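Local coordinates for uncharacterized protein DUF849 (Burkholderia xenovorans LB400, PDB 3E02) that binds zinc and probably cleaves 3-keto-5-aminohexanoate, as a member of the beta-keto acid cleavage enzyme family of TIM-barrel proteins, at residues Tyr174-Gly177 against His178-Leu182; Thr219-Asp222 against Arg223-Gln227. All coordinates share one frame; numbering follows the deposited sequence.

Contact 1: Tyr174-Gly177 against His178-Leu182; sequences YDVG and HLYNL. With EDO (1,2-ethanediol), chain D.
The imidazole of H178 meets the phenol ring of Y174 rim to rim, with planes at 69° and centroids 5.9 Å apart, so neither ring lies over the other's face. One face of the imidazole looks onto the backbone N of D175, 4.0 Å above the H178 ring plane and offset toward the rim; this N is buried by the contact and has no hydrogen-bond partner in the model. At the edge of the Y174 ring, in its plane, lie ND1 of H178 and O2 of a 1,2-ethanediol, while CE1 of H178 comes to 3.7 Å from CD1 of Y174. CG1 of V176, anti to its backbone N (chi1 -178°), lies at the edge of the Y180 ring, in its plane and 3.8 Å from CE2 of Y180, the two side chains running side by side.

The backbone beneath is the first turn of helix 176-187. H178 N donates to D175 O at 3.1 Å and L179 N to V176 O at 3.0 Å, both i to i+3 bonds. N181 N then bonds G177 O at 2.9 Å, an i to i+4 bond. OD1 of D175 takes up V176 N (2.9 Å) on the anti side of the carboxylate, while OD2 receives G177 N of the second subunit, an exchange made in both directions. The hydroxyl of Y180 also crosses to that subunit, bonding D210 and N213 there.

At the other end, Y174 OH bonds N113 and is only weakly joined to the ethanediol. The Y174 side chain lies about 6 Å from the zinc ion. With D175 OD1 close to its counterpart on the second subunit, the paired carboxylates might raise each other's pKa, though the amide donors around them should offset part of that charge.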
loop_
_atom_site.group_PDB
_atom_site.type_symbol
_atom_site.label_atom_id
_atom_site.label_comp_id
_atom_site.label_asym_id
_atom_site.label_seq_id
_atom_site.Cartn_x
_atom_site.Cartn_y
_atom_site.Cartn_z
ATOM N N TYR A 174 15.754 10.152 0.835
ATOM C CA TYR A 174 15.841 9.545 -0.505
ATOM C C TYR A 174 15.321 8.111 -0.576
ATOM O O TYR A 174 15.308 7.527 -1.647
ATOM C CB TYR A 174 17.295 9.518 -0.993
ATOM C CG TYR A 174 17.925 10.861 -1.160
ATOM C CD1 TYR A 174 18.412 11.559 -0.055
ATOM C CD2 TYR A 174 18.071 11.443 -2.423
ATOM C CE1 TYR A 174 18.995 12.810 -0.182
ATOM C CE2 TYR A 174 18.678 12.713 -2.566
ATOM C CZ TYR A 174 19.141 13.376 -1.431
ATOM O OH TYR A 174 19.745 14.606 -1.516
ATOM N N ASP A 175 14.982 7.522 0.561
ATOM C CA ASP A 175 14.475 6.154 0.588
ATOM C C ASP A 175 13.783 5.911 1.925
ATOM O O ASP A 175 13.920 6.708 2.853
ATOM C CB ASP A 175 15.634 5.159 0.361
ATOM C CG ASP A 175 15.203 3.897 -0.370
ATOM O OD1 ASP A 175 13.993 3.564 -0.425
ATOM O OD2 ASP A 175 16.100 3.193 -0.848
ATOM N N VAL A 176 13.070 4.796 2.030
ATOM C CA VAL A 176 12.288 4.482 3.238
ATOM C C VAL A 176 13.179 4.380 4.487
ATOM O O VAL A 176 12.792 4.860 5.553
ATOM C CB VAL A 176 11.452 3.194 3.061
ATOM C CG1 VAL A 176 10.613 2.911 4.317
ATOM C CG2 VAL A 176 10.560 3.305 1.789
ATOM N N GLY A 177 14.381 3.818 4.332
ATOM C CA GLY A 177 15.334 3.685 5.443
ATOM C C GLY A 177 15.710 5.021 6.077
ATOM O O GLY A 177 15.992 5.086 7.273
ATOM N N HIS A 178 15.686 6.093 5.281
ATOM C CA HIS A 178 15.981 7.446 5.780
ATOM C C HIS A 178 14.963 7.914 6.821
ATOM O O HIS A 178 15.321 8.674 7.718
ATOM C CB HIS A 178 16.082 8.435 4.630
ATOM C CG HIS A 178 17.251 8.190 3.726
ATOM N ND1 HIS A 178 17.832 9.195 2.990
ATOM C CD2 HIS A 178 18.011 7.087 3.514
ATOM C CE1 HIS A 178 18.839 8.701 2.289
ATOM N NE2 HIS A 178 18.974 7.424 2.596
ATOM N N LEU A 179 13.715 7.454 6.699
ATOM C CA LEU A 179 12.661 7.757 7.678
ATOM C C LEU A 179 13.009 7.119 9.026
ATOM O O LEU A 179 12.910 7.765 10.073
ATOM C CB LEU A 179 11.290 7.268 7.189
ATOM C CG LEU A 179 10.785 7.854 5.863
ATOM C CD1 LEU A 179 9.513 7.137 5.407
ATOM C CD2 LEU A 179 10.569 9.348 6.022
ATOM N N TYR A 180 13.434 5.857 8.978
ATOM C CA TYR A 180 13.863 5.133 10.161
ATOM C C TYR A 180 15.129 5.740 10.770
ATOM O O TYR A 180 15.262 5.780 12.000
ATOM C CB TYR A 180 14.041 3.644 9.860
ATOM C CG TYR A 180 12.719 2.976 9.587
ATOM C CD1 TYR A 180 11.942 2.477 10.625
ATOM C CD2 TYR A 180 12.225 2.862 8.278
ATOM C CE1 TYR A 180 10.690 1.860 10.365
ATOM C CE2 TYR A 180 10.986 2.270 8.014
ATOM C CZ TYR A 180 10.236 1.755 9.053
ATOM O OH TYR A 180 9.033 1.165 8.766
ATOM N N ASN A 181 16.043 6.201 9.915
ATOM C CA ASN A 181 17.268 6.918 10.376
ATOM C C ASN A 181 16.863 8.176 11.150
ATOM O O ASN A 181 17.399 8.428 12.224
ATOM C CB ASN A 181 18.185 7.308 9.203
ATOM C CG ASN A 181 18.779 6.106 8.480
ATOM O OD1 ASN A 181 18.612 4.956 8.906
ATOM N ND2 ASN A 181 19.489 6.377 7.377
ATOM N N LEU A 182 15.911 8.947 10.617
ATOM C CA LEU A 182 15.405 10.142 11.320
ATOM C C LEU A 182 14.742 9.786 12.649
ATOM O O LEU A 182 14.982 10.465 13.667
ATOM C CB LEU A 182 14.427 10.940 10.446
ATOM C CG LEU A 182 13.905 12.252 11.053
ATOM C CD1 LEU A 182 15.046 13.218 11.443
ATOM C CD2 LEU A 182 12.994 12.874 10.051
HETATM C C1 EDO D . 18.423 17.091 -6.514
HETATM O O1 EDO D . 17.422 16.836 -7.506
HETATM C C2 EDO D . 18.303 16.057 -5.399
HETATM O O2 EDO D . 19.479 16.070 -4.581
#

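Contact 2: Thr219-Asp222 against Arg223-Gln227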
loop_
_atom_site.group_PDB
_atom_site.type_symbol
_atom_site.label_atom_id
_atom_site.label_comp_id
_atom_site.label_asym_id
_atom_site.label_seq_id
_atom_site.Cartn_x
_atom_site.Cartn_y
_atom_site.Cartn_z
ATOM N N THR A 219 2.797 6.862 4.654
ATOM C CA THR A 219 2.272 5.863 5.602
ATOM C C THR A 219 3.278 5.524 6.702
ATOM O O THR A 219 2.922 5.470 7.892
ATOM C CB THR A 219 1.832 4.579 4.858
ATOM O OG1 THR A 219 0.780 4.938 3.966
ATOM C CG2 THR A 219 1.337 3.508 5.800
ATOM N N ILE A 220 4.525 5.331 6.298
ATOM C CA ILE A 220 5.614 5.043 7.234
ATOM C C ILE A 220 5.909 6.251 8.124
ATOM O O ILE A 220 6.052 6.087 9.342
ATOM C CB ILE A 220 6.884 4.550 6.488
ATOM C CG1 ILE A 220 6.601 3.203 5.792
ATOM C CG2 ILE A 220 8.068 4.424 7.442
ATOM C CD1 ILE A 220 6.080 2.064 6.704
ATOM N N ALA A 221 5.974 7.447 7.530
ATOM C CA ALA A 221 6.198 8.700 8.293
ATOM C C ALA A 221 5.078 8.920 9.317
ATOM O O ALA A 221 5.354 9.323 10.451
ATOM C CB ALA A 221 6.325 9.898 7.369
ATOM N N ASP A 222 3.831 8.638 8.933
ATOM C CA ASP A 222 2.706 8.718 9.886
ATOM C C ASP A 222 2.889 7.752 11.051
ATOM O O ASP A 222 2.622 8.112 12.196
ATOM C CB ASP A 222 1.356 8.444 9.226
ATOM C CG ASP A 222 0.864 9.586 8.339
ATOM O OD1 ASP A 222 1.410 10.695 8.379
ATOM O OD2 ASP A 222 -0.102 9.356 7.587
ATOM N N ARG A 223 3.346 6.540 10.761
ATOM C CA ARG A 223 3.604 5.536 11.794
ATOM C C ARG A 223 4.733 5.947 12.733
ATOM O O ARG A 223 4.616 5.770 13.937
ATOM C CB ARG A 223 3.915 4.177 11.158
ATOM C CG ARG A 223 4.475 3.128 12.113
ATOM C CD ARG A 223 4.317 1.733 11.563
ATOM N NE ARG A 223 2.896 1.387 11.470
ATOM C CZ ARG A 223 2.406 0.175 11.214
ATOM N NH1 ARG A 223 3.206 -0.889 11.033
ATOM N NH2 ARG A 223 1.076 0.027 11.169
ATOM N N LEU A 224 5.817 6.475 12.174
ATOM C CA LEU A 224 6.983 6.891 12.964
ATOM C C LEU A 224 6.826 8.231 13.702
ATOM O O LEU A 224 7.320 8.361 14.818
ATOM C CB LEU A 224 8.225 6.961 12.056
ATOM C CG LEU A 224 8.710 5.643 11.440
ATOM C CD1 LEU A 224 9.810 5.859 10.355
ATOM C CD2 LEU A 224 9.209 4.699 12.517
ATOM N N PHE A 225 6.171 9.209 13.074
ATOM C CA PHE A 225 6.088 10.606 13.579
ATOM C C PHE A 225 4.702 11.203 13.819
ATOM O O PHE A 225 4.615 12.337 14.316
ATOM C CB PHE A 225 6.798 11.535 12.586
ATOM C CG PHE A 225 8.132 11.028 12.141
ATOM C CD1 PHE A 225 9.190 10.950 13.042
ATOM C CD2 PHE A 225 8.342 10.630 10.822
ATOM C CE1 PHE A 225 10.424 10.468 12.649
ATOM C CE2 PHE A 225 9.582 10.150 10.421
ATOM C CZ PHE A 225 10.622 10.067 11.336
ATOM N N GLY A 226 3.640 10.491 13.452
ATOM C CA GLY A 226 2.253 10.958 13.665
ATOM C C GLY A 226 1.986 12.377 13.168
ATOM O O GLY A 226 2.208 12.684 11.991
ATOM N N GLN A 227 1.586 13.251 14.089
ATOM C CA GLN A 227 1.256 14.660 13.781
ATOM C C GLN A 227 2.427 15.660 13.930
ATOM O O GLN A 227 2.227 16.882 13.801
ATOM C CB GLN A 227 0.040 15.083 14.627
ATOM C CG GLN A 227 -1.232 14.320 14.258
ATOM C CD GLN A 227 -1.708 14.630 12.831
ATOM O OE1 GLN A 227 -1.720 13.748 11.954
ATOM N NE2 GLN A 227 -2.044 15.898 12.579
#
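I220 and L224 lie side by side, one helical turn apart, with CG2 of I220 3.7 Å from CD1 of L224. A221 meets F225 in the same i to i+4 spacing, its CB 4.1 Å from CD2 of the ring, a looser approach.

Four successive backbone bonds account for the amides of the second segment up to G226. R223 N donates to T219 O at 3.1 Å, L224 N to I220 O at 2.9 Å and F225 N to A221 O at 2.7 Å. In the last, G226 N reaches D222 O at 2.9 Å, but the C=O...N angle falls to 125°, consistent with the helix ending there.

Side-chain polar groups find partners beyond the segments. OG1 of T219 bonds L215 O one turn back in its own helix. OD1 of D222 accepts from Y229 OH and from the N of M2, so one oxygen serves two donors. M2 also shares backbone hydrogen bonding with G226, and its N is weakly bonded to OE1 of Q227, which docks the N-terminal residue of the model on the helix end. The R223 chain starts anti to its backbone N and bends at chi3, carrying the guanidinium away from the turn; NH1 forms a salt bridge with E212 of the second subunit, although R218 of the third subunit brings a like charge close to NH2.

Firmer evidence for the end of the helix is G226, which leaves helical geometry with a positive phi of 50°, immediately after F225. The arrangement is the C-terminal turn of helix 211-225, in the beta-alpha-beta unit between strands 195-201 and 229-235 of the TIM barrel.

From the N terminus, strand 168-173 leads into contact 1, which closes the first turn of helix 176-187. The chain then passes through strand 195-201 and enters helix 211-225, whose last turn is closed by contact 2 before strand 229-235 begins. The two are therefore in series, neither nesting nor crossing, with centres 12 Å apart. They meet where the neighbouring barrel helices pack: L179 CD1 lies 3.7 Å from I220 CG2, and L179 O lies 3.5 Å from F225 CZ. Both also touch the second subunit, so the two consecutive beta-alpha-beta units, which share strand 195-201, meet the interface together.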